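Local structure of trehalose-6-phosphate phosphatase (Neosartorya fumigata, 5DXL) at residues M161-V166 and V172-G177; M117-H122 and R156-M161. The protein is a trehalose-phosphatase-family member of the HAD superfamily, with a core domain on a largely parallel sheet and a smaller cap domain. All coordinates share one frame; numbering follows the deposited sequence.

Contact 1 (M161-V166 and V172-G177)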
loop_
_atom_site.group_PDB
_atom_site.type_symbol
_atom_site.label_atom_id
_atom_site.label_comp_id
_atom_site.label_asym_id
_atom_site.label_seq_id
_atom_site.Cartn_x
_atom_site.Cartn_y
_atom_site.Cartn_z
HETATM N N MSE A 161 22.464 10.488 -14.176
HETATM C CA MSE A 161 22.749 9.513 -15.218
HETATM C C MSE A 161 21.619 8.494 -15.365
HETATM O O MSE A 161 21.150 8.236 -16.474
HETATM C CB MSE A 161 24.060 8.797 -14.927
HETATM C CG MSE A 161 24.400 7.724 -15.923
HETATM SE SE MSE A 161 26.304 7.331 -15.857
HETATM C CE MSE A 161 26.943 9.105 -16.263
ATOM N N LEU A 162 21.180 7.929 -14.244
ATOM C CA LEU A 162 20.100 6.939 -14.264
ATOM C C LEU A 162 18.783 7.521 -14.779
ATOM O O LEU A 162 18.047 6.855 -15.512
ATOM C CB LEU A 162 19.899 6.347 -12.865
ATOM C CG LEU A 162 21.077 5.473 -12.427
ATOM C CD1 LEU A 162 20.947 5.040 -10.979
ATOM C CD2 LEU A 162 21.235 4.269 -13.345
ATOM N N GLU A 163 18.479 8.755 -14.392
ATOM C CA GLU A 163 17.235 9.393 -14.814
ATOM C C GLU A 163 17.188 9.624 -16.322
ATOM O O GLU A 163 16.126 9.534 -16.940
ATOM C CB GLU A 163 17.040 10.723 -14.081
ATOM C CG GLU A 163 16.658 10.573 -12.615
ATOM C CD GLU A 163 16.754 11.881 -11.843
ATOM O OE1 GLU A 163 17.465 12.801 -12.302
ATOM O OE2 GLU A 163 16.118 11.988 -10.774
ATOM N N GLU A 164 18.342 9.917 -16.909
ATOM C CA GLU A 164 18.407 10.255 -18.327
ATOM C C GLU A 164 18.562 9.032 -19.221
ATOM O O GLU A 164 18.481 9.137 -20.445
ATOM C CB GLU A 164 19.555 11.229 -18.575
ATOM C CG GLU A 164 19.281 12.615 -18.029
ATOM C CD GLU A 164 20.507 13.501 -18.028
ATOM O OE1 GLU A 164 21.577 13.050 -18.493
ATOM O OE2 GLU A 164 20.394 14.651 -17.554
ATOM N N THR A 165 18.788 7.873 -18.615
ATOM C CA THR A 165 19.006 6.658 -19.387
ATOM C C THR A 165 18.013 5.572 -18.982
ATOM O O THR A 165 16.967 5.404 -19.616
ATOM C CB THR A 165 20.456 6.134 -19.223
ATOM O OG1 THR A 165 20.758 5.952 -17.833
ATOM C CG2 THR A 165 21.454 7.127 -19.813
ATOM N N VAL A 166 18.341 4.856 -17.913
ATOM C CA VAL A 166 17.540 3.731 -17.450
ATOM C C VAL A 166 16.059 4.076 -17.246
ATOM O O VAL A 166 15.173 3.335 -17.679
ATOM C CB VAL A 166 18.118 3.172 -16.134
ATOM C CG1 VAL A 166 17.264 2.021 -15.621
ATOM C CG2 VAL A 166 19.559 2.731 -16.339
ATOM N N VAL A 172 10.748 2.394 -14.313
ATOM C CA VAL A 172 11.364 2.383 -12.993
ATOM C C VAL A 172 11.494 3.802 -12.495
ATOM O O VAL A 172 11.432 4.756 -13.269
ATOM C CB VAL A 172 12.765 1.723 -13.000
ATOM C CG1 VAL A 172 12.666 0.257 -13.410
ATOM C CG2 VAL A 172 13.730 2.482 -13.918
ATOM N N GLU A 173 11.673 3.952 -11.193
ATOM C CA GLU A 173 11.984 5.271 -10.687
ATOM C C GLU A 173 13.226 5.230 -9.832
ATOM O O GLU A 173 13.583 4.193 -9.274
ATOM C CB GLU A 173 10.813 5.847 -9.906
ATOM C CG GLU A 173 10.415 5.060 -8.710
ATOM C CD GLU A 173 9.089 5.535 -8.166
ATOM O OE1 GLU A 173 8.557 6.535 -8.696
ATOM O OE2 GLU A 173 8.574 4.904 -7.221
ATOM N N VAL A 174 13.890 6.380 -9.759
ATOM C CA VAL A 174 15.101 6.532 -8.977
ATOM C C VAL A 174 14.776 7.324 -7.712
ATOM O O VAL A 174 14.243 8.430 -7.794
ATOM C CB VAL A 174 16.205 7.244 -9.791
ATOM C CG1 VAL A 174 17.527 7.138 -9.085
ATOM C CG2 VAL A 174 16.306 6.647 -11.197
HETATM N N MSE A 175 15.065 6.735 -6.551
HETATM C CA MSE A 175 14.751 7.342 -5.256
HETATM C C MSE A 175 16.046 7.733 -4.548
HETATM O O MSE A 175 17.051 7.038 -4.665
HETATM C CB MSE A 175 13.960 6.376 -4.354
HETATM C CG MSE A 175 12.840 5.574 -5.004
HETATM SE SE MSE A 175 11.299 6.688 -5.402
HETATM C CE MSE A 175 10.804 7.202 -3.572
ATOM N N ALA A 176 16.023 8.831 -3.798
ATOM C CA ALA A 176 17.171 9.184 -2.965
ATOM C C ALA A 176 16.816 9.052 -1.491
ATOM O O ALA A 176 15.931 9.748 -0.994
ATOM C CB ALA A 176 17.645 10.593 -3.279
ATOM N N GLY A 177 17.487 8.132 -0.807
ATOM C CA GLY A 177 17.373 7.989 0.635
ATOM C C GLY A 177 18.449 8.844 1.279
ATOM O O GLY A 177 19.164 9.555 0.579
HETATM O O HOH W 1 13.905 10.831 -10.019
#

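Contact 2 (M117-H122 and R156-M161)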
loop_
_atom_site.group_PDB
_atom_site.type_symbol
_atom_site.label_atom_id
_atom_site.label_comp_id
_atom_site.label_asym_id
_atom_site.label_seq_id
_atom_site.Cartn_x
_atom_site.Cartn_y
_atom_site.Cartn_z
HETATM N N MSE A 117 23.048 -2.261 -12.238
HETATM C CA MSE A 117 24.185 -2.916 -11.600
HETATM C C MSE A 117 25.517 -2.422 -12.184
HETATM O O MSE A 117 26.463 -2.150 -11.449
HETATM C CB MSE A 117 24.091 -4.437 -11.739
HETATM C CG MSE A 117 23.039 -5.084 -10.845
HETATM SE SE MSE A 117 23.331 -4.675 -8.947
HETATM C CE MSE A 117 25.042 -5.551 -8.726
ATOM N N GLU A 118 25.572 -2.310 -13.508
ATOM C CA GLU A 118 26.783 -1.866 -14.183
ATOM C C GLU A 118 27.152 -0.450 -13.729
ATOM O O GLU A 118 28.314 -0.173 -13.400
ATOM C CB GLU A 118 26.587 -1.932 -15.701
ATOM C CG GLU A 118 27.861 -1.810 -16.504
ATOM C CD GLU A 118 27.648 -2.159 -17.965
ATOM O OE1 GLU A 118 26.617 -2.796 -18.283
ATOM O OE2 GLU A 118 28.510 -1.792 -18.791
ATOM N N VAL A 119 26.155 0.427 -13.696
ATOM C CA VAL A 119 26.344 1.805 -13.260
ATOM C C VAL A 119 26.717 1.878 -11.778
ATOM O O VAL A 119 27.677 2.552 -11.397
ATOM C CB VAL A 119 25.084 2.644 -13.511
ATOM C CG1 VAL A 119 25.169 3.996 -12.803
ATOM C CG2 VAL A 119 24.851 2.824 -15.005
ATOM N N PHE A 120 25.959 1.190 -10.931
ATOM C CA PHE A 120 26.292 1.178 -9.512
ATOM C C PHE A 120 27.690 0.593 -9.251
ATOM O O PHE A 120 28.416 1.080 -8.381
ATOM C CB PHE A 120 25.238 0.385 -8.710
ATOM C CG PHE A 120 23.974 1.156 -8.382
ATOM C CD1 PHE A 120 23.841 2.506 -8.649
ATOM C CD2 PHE A 120 22.903 0.494 -7.780
ATOM C CE1 PHE A 120 22.663 3.186 -8.326
ATOM C CE2 PHE A 120 21.730 1.164 -7.446
ATOM C CZ PHE A 120 21.606 2.507 -7.721
ATOM N N GLN A 121 28.082 -0.443 -9.992
ATOM C CA GLN A 121 29.386 -1.061 -9.759
ATOM C C GLN A 121 30.498 -0.080 -10.102
ATOM O O GLN A 121 31.527 -0.016 -9.427
ATOM C CB GLN A 121 29.550 -2.338 -10.585
ATOM C CG GLN A 121 30.899 -3.013 -10.397
ATOM C CD GLN A 121 31.129 -3.488 -8.968
ATOM O OE1 GLN A 121 30.184 -3.834 -8.256
ATOM N NE2 GLN A 121 32.391 -3.507 -8.545
ATOM N N HIS A 122 30.254 0.693 -11.149
ATOM C CA HIS A 122 31.199 1.698 -11.609
ATOM C C HIS A 122 31.436 2.741 -10.533
ATOM O O HIS A 122 32.587 3.039 -10.191
ATOM C CB HIS A 122 30.676 2.359 -12.873
ATOM C CG HIS A 122 31.637 3.318 -13.492
ATOM N ND1 HIS A 122 31.554 4.681 -13.304
ATOM C CD2 HIS A 122 32.694 3.111 -14.310
ATOM C CE1 HIS A 122 32.526 5.270 -13.976
ATOM N NE2 HIS A 122 33.231 4.341 -14.596
ATOM N N ARG A 156 24.483 12.471 -6.635
ATOM C CA ARG A 156 23.788 13.390 -7.536
ATOM C C ARG A 156 24.142 13.082 -8.987
ATOM O O ARG A 156 23.273 13.083 -9.853
ATOM C CB ARG A 156 24.130 14.854 -7.223
ATOM C CG ARG A 156 23.538 15.361 -5.927
ATOM C CD ARG A 156 23.685 16.869 -5.795
ATOM N NE ARG A 156 25.082 17.299 -5.752
ATOM C CZ ARG A 156 25.812 17.360 -4.641
ATOM N NH1 ARG A 156 25.291 17.000 -3.471
ATOM N NH2 ARG A 156 27.070 17.779 -4.690
ATOM N N GLU A 157 25.418 12.807 -9.249
ATOM C CA GLU A 157 25.853 12.538 -10.614
ATOM C C GLU A 157 25.297 11.210 -11.116
ATOM O O GLU A 157 24.829 11.105 -12.253
ATOM C CB GLU A 157 27.381 12.551 -10.697
ATOM C CG GLU A 157 27.982 13.883 -10.239
ATOM C CD GLU A 157 27.545 15.053 -11.123
ATOM O OE1 GLU A 157 28.010 15.105 -12.277
ATOM O OE2 GLU A 157 26.738 15.908 -10.672
ATOM N N CYS A 158 25.310 10.210 -10.243
ATOM C CA CYS A 158 24.796 8.894 -10.597
ATOM C C CYS A 158 23.286 8.941 -10.833
ATOM O O CYS A 158 22.775 8.332 -11.774
ATOM C CB CYS A 158 25.144 7.890 -9.502
ATOM S SG CYS A 158 24.583 6.195 -9.865
ATOM N N ARG A 159 22.580 9.679 -9.982
ATOM C CA ARG A 159 21.143 9.834 -10.125
ATOM C C ARG A 159 20.787 10.484 -11.456
ATOM O O ARG A 159 19.898 10.013 -12.158
ATOM C CB ARG A 159 20.566 10.656 -8.971
ATOM C CG ARG A 159 19.065 10.858 -9.091
ATOM C CD ARG A 159 18.470 11.628 -7.928
ATOM N NE ARG A 159 17.010 11.646 -8.039
ATOM C CZ ARG A 159 16.188 12.084 -7.092
ATOM N NH1 ARG A 159 16.675 12.550 -5.950
ATOM N NH2 ARG A 159 14.875 12.053 -7.284
ATOM N N LYS A 160 21.483 11.562 -11.806
ATOM C CA LYS A 160 21.207 12.237 -13.067
ATOM C C LYS A 160 21.395 11.273 -14.233
ATOM O O LYS A 160 20.569 11.216 -15.147
ATOM C CB LYS A 160 22.104 13.470 -13.236
ATOM C CG LYS A 160 21.958 14.130 -14.594
ATOM C CD LYS A 160 22.837 15.367 -14.731
ATOM C CE LYS A 160 22.841 15.870 -16.167
ATOM N NZ LYS A 160 23.353 17.264 -16.278
HETATM N N MSE A 161 22.464 10.488 -14.176
HETATM C CA MSE A 161 22.749 9.513 -15.218
HETATM C C MSE A 161 21.619 8.494 -15.365
HETATM O O MSE A 161 21.150 8.236 -16.474
HETATM C CB MSE A 161 24.060 8.797 -14.927
HETATM C CG MSE A 161 24.400 7.724 -15.923
HETATM SE SE MSE A 161 26.304 7.331 -15.857
HETATM C CE MSE A 161 26.943 9.105 -16.263
#

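Contact 1 (M161-V166 and V172-G177)
L162 and V174 meet where the last turn of helix 148-164 lies on strand 172-177. V174 contributes most of the strand side. Its CG2 methyl lies 4.0 Å from CB of L162 and 4.2 Å from CG of E163. One methyl thus touches two neighbouring helix residues. It is directed there by a torsion that sets CG2 anti to the carbonyl carbon. L162 touches V174 with the base of its side chain, and its branched end also packs on F120 and V183.

A second apolar pair lies just past the helix end. CG1 of V166 approaches CG2 of V172 at 3.9 Å, and the two side chains cross at a slant. W112 touches both valines. L162, V166 and V172 are buried, so this is the close-packed part of the contact.

The other side is looser and wetter. E163 runs out in an extended chain, and its OE2 accepts a bond from a water at 2.6 Å. The same water donates to O of V174 at a longer 3.3 Å, so helix and strand are bridged there through solvent. OE2 also forms a salt bridge with R159, one turn earlier. At the helix end, OG1 of T165 donates to O of M161 at 2.7 Å. The donor stands 36° above the carbonyl plane. The backbone bond from N of E164 to the same oxygen is weak, so the hydroxyl probably adds to the hold on that oxygen.

The strand is an edge strand of the four-stranded antiparallel cap sheet. It pairs with strand 180-185, and the helix covers one of the sheet's faces. Direct attachment is therefore apolar, while OE2 of E163, held by one water hydrogen and by R159, is probably ionised.

Contact 2 (M117-H122 and R156-M161)
V119 and C158 are the nearest residues of segments 117-122 and 156-161, which lie on helices 112-125 and 148-164, with their CA atoms 7.7 Å apart. Both CB atoms point across the gap. The thiol of C158 does the touching from its side. Its SG is anti to the backbone N (chi1 -179°), which extends the sulfur toward the other helix. It reaches CG1 of V119 at 3.7 Å. The same sulfur lies 3.9 Å from CE1 of F120.

These helices belong to the cap domain, where helices pack as a layer on a four-stranded antiparallel sheet. C158 also packs on L181 of that sheet, and F120 on I132.

F120 starts out pointing away from the second helix. Its ring nevertheless comes back to present an edge to the thiol. SG is 5.0 Å from the ring centroid and 90° off the ring normal, so it lies in the ring plane. This is a sulfur-aromatic contact at the edge, not over a face. The F120 ring also meets that of W141, their planes turned by about 25°.

Both contacts use helix 148-164 and share M161. Contact 2 joins the helix to its neighbour, helix 112-125, within the helical layer. Contact 1 joins its later part to an edge strand of the sheet beneath. The two cores merge at L162: its CD1 lies 3.7 Å from CE1 of F120, and its CD2 4.0 Å from CG1 of V119. Both contacts are mainly buried, but their chemistry differs. Contact 1 rests on aliphatic pairs and has a polar margin bridged by water. Contact 2 is smaller and centres on one sulfur. R159 of segment 156-161 also packs against strand 172-177, its NH1 3.5 Å from CB of A176.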